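Local coordinates for protein ESSB (Geobacillus thermodenitrificans, PDB 4ANO) that is an integral membrane component of the bacterial type VII secretion system, this chain being its cytoplasmic fragment, whose fold is probably related to protein kinases, at residues A[77-80]-A[81-84]. Sequence-based numbering, arbitrary orientation.
Sequences AAIR and KTTL
The short helix 76-80 of this cytoplasmic domain hands the chain over to helix 84-98 through a tight turn in which Ile79 and Thr82 make the main polar contact. Two groups of one threonine grip the carbonyl oxygen of Ile79. Thr82 N donates to Ile79 O at 3.0 Å, nearly straight at 159° but from well above the carbonyl plane, whereas Thr82 OG1 gives a shorter bond of 2.6 Å to Ile79 O that lies in that plane. The hydroxyl gets there because chi1 of 60° sets OG1 between the backbone N and the carbonyl carbon. That same torsion lays the threonine side chain alongside Ile79, with Ile79 CG2 3.8 Å from Thr82 OG1. Replacing Thr82 by a valine would probably leave Ile79 O with the backbone N-H as its remaining donor from this residue, and Ser86 OG without its threonine mate. One residue earlier the turn is already tightening: Lys81 N bonds to Ala78 O at 3.2 Å, as in a 3-10 turn, and only weakly to Ala77 O at 3.4 Å. The aliphatic part of Lys81 runs back alongside the preceding turn, its CG 3.5 Å from Ala77 O. Arg80 heads elsewhere, its NH2 bonded to Gly158 O, while Arg87 takes the carbonyl of Thr82. Beyond the turn, Leu84 opens helix 84-98 while touching Glu201 of helix 187-207. Bonding of the 3-10 type taking over at the C-terminal end of a short helix, with a threonine hydroxyl reaching back to the carbonyl three residues earlier, characterises this tight helix-to-helix turn.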
ATOM      1  N   ALA A  77      -2.317  -2.979 -10.530  1.00 32.60           N
ATOM      2  CA  ALA A  77      -1.873  -3.646 -11.773  1.00 36.02           C
ATOM      3  C   ALA A  77      -1.897  -2.733 -13.018  1.00 36.46           C
ATOM      4  O   ALA A  77      -0.984  -2.819 -13.883  1.00 37.95           O
ATOM      5  CB  ALA A  77      -2.573  -4.977 -11.975  1.00 38.37           C
ATOM      6  N   ALA A  78      -2.827  -1.759 -13.096  1.00 36.16           N
ATOM      7  CA  ALA A  78      -2.799  -0.794 -14.175  1.00 35.71           C
ATOM      8  C   ALA A  78      -1.544   0.085 -14.177  1.00 33.81           C
ATOM      9  O   ALA A  78      -1.003   0.408 -15.246  1.00 35.30           O
ATOM     10  CB  ALA A  78      -4.078   0.089 -14.165  1.00 34.71           C
ATOM     11  N   ILE A  79      -1.113   0.543 -13.001  1.00 29.85           N
ATOM     12  CA  ILE A  79       0.105   1.329 -12.953  1.00 29.26           C
ATOM     13  C   ILE A  79       1.317   0.502 -13.320  1.00 29.28           C
ATOM     14  O   ILE A  79       2.260   1.009 -13.921  1.00 30.11           O
ATOM     15  CB  ILE A  79       0.247   2.076 -11.591  1.00 29.56           C
ATOM     16  CG1 ILE A  79      -1.078   2.773 -11.297  1.00 28.40           C
ATOM     17  CG2 ILE A  79       1.434   2.980 -11.643  1.00 28.26           C
ATOM     18  CD1 ILE A  79      -1.435   3.876 -12.397  1.00 32.75           C
ATOM     19  N   ARG A  80       1.295  -0.769 -12.950  1.00 30.37           N
ATOM     20  CA  ARG A  80       2.384  -1.721 -13.258  1.00 31.15           C
ATOM     21  C   ARG A  80       2.638  -1.820 -14.800  1.00 32.65           C
ATOM     22  O   ARG A  80       3.754  -2.116 -15.250  1.00 32.14           O
ATOM     23  CB  ARG A  80       2.100  -3.087 -12.564  1.00 30.87           C
ATOM     24  CG  ARG A  80       3.140  -4.293 -12.788  1.00 35.33           C
ATOM     25  CD  ARG A  80       4.658  -4.098 -12.393  1.00 41.19           C
ATOM     26  NE  ARG A  80       5.472  -5.228 -12.900  1.00 40.73           N
ATOM     27  CZ  ARG A  80       5.976  -5.302 -14.134  1.00 39.81           C
ATOM     28  NH1 ARG A  80       5.785  -4.291 -15.004  1.00 38.63           N
ATOM     29  NH2 ARG A  80       6.702  -6.360 -14.501  1.00 41.24           N
ATOM     30  N   LYS A  81       1.629  -1.462 -15.577  1.00 33.85           N
ATOM     31  CA  LYS A  81       1.749  -1.434 -17.042  1.00 36.36           C
ATOM     32  C   LYS A  81       2.348  -0.182 -17.669  1.00 36.74           C
ATOM     33  O   LYS A  81       2.581  -0.164 -18.904  1.00 38.37           O
ATOM     34  CB  LYS A  81       0.390  -1.672 -17.707  1.00 38.11           C
ATOM     35  CG  LYS A  81      -0.204  -2.989 -17.253  1.00 39.20           C
ATOM     36  CD  LYS A  81      -1.585  -3.052 -17.900  1.00 46.17           C
ATOM     37  CE  LYS A  81      -2.393  -4.274 -17.413  1.00 48.68           C
ATOM     38  NZ  LYS A  81      -1.689  -5.593 -17.393  1.00 51.62           N
ATOM     39  N   THR A  82       2.496   0.889 -16.888  1.00 33.70           N
ATOM     40  CA  THR A  82       3.062   2.151 -17.349  1.00 33.42           C
ATOM     41  C   THR A  82       4.564   1.986 -17.454  1.00 32.29           C
ATOM     42  O   THR A  82       5.103   0.931 -17.087  1.00 33.25           O
ATOM     43  CB  THR A  82       2.686   3.334 -16.411  1.00 34.11           C
ATOM     44  OG1 THR A  82       3.158   3.112 -15.070  1.00 30.40           O
ATOM     45  CG2 THR A  82       1.174   3.501 -16.315  1.00 33.77           C
ATOM     46  N   THR A  83       5.205   3.014 -17.982  0.50 32.42           N
ATOM     47  CA  THR A  83       6.650   3.200 -18.023  0.50 31.18           C
ATOM     48  C   THR A  83       7.378   2.929 -16.672  0.50 30.22           C
ATOM     49  O   THR A  83       6.821   3.240 -15.631  0.50 29.87           O
ATOM     50  CB  THR A  83       6.797   4.665 -18.440  0.50 32.65           C
ATOM     51  OG1 THR A  83       6.926   4.743 -19.877  0.50 31.18           O
ATOM     52  CG2 THR A  83       7.921   5.327 -17.783  0.50 29.75           C
ATOM     53  N   LEU A  84       8.600   2.371 -16.692  1.00 30.51           N
ATOM     54  CA  LEU A  84       9.410   2.258 -15.468  1.00 28.54           C
ATOM     55  C   LEU A  84       9.491   3.607 -14.759  1.00 29.78           C
ATOM     56  O   LEU A  84       9.272   3.690 -13.550  1.00 29.36           O
ATOM     57  CB  LEU A  84      10.814   1.696 -15.726  1.00 30.03           C
ATOM     58  CG  LEU A  84      11.678   1.514 -14.476  1.00 30.04           C
ATOM     59  CD1 LEU A  84      10.953   0.619 -13.426  1.00 29.42           C
ATOM     60  CD2 LEU A  84      12.972   0.879 -14.871  1.00 34.01           C
TER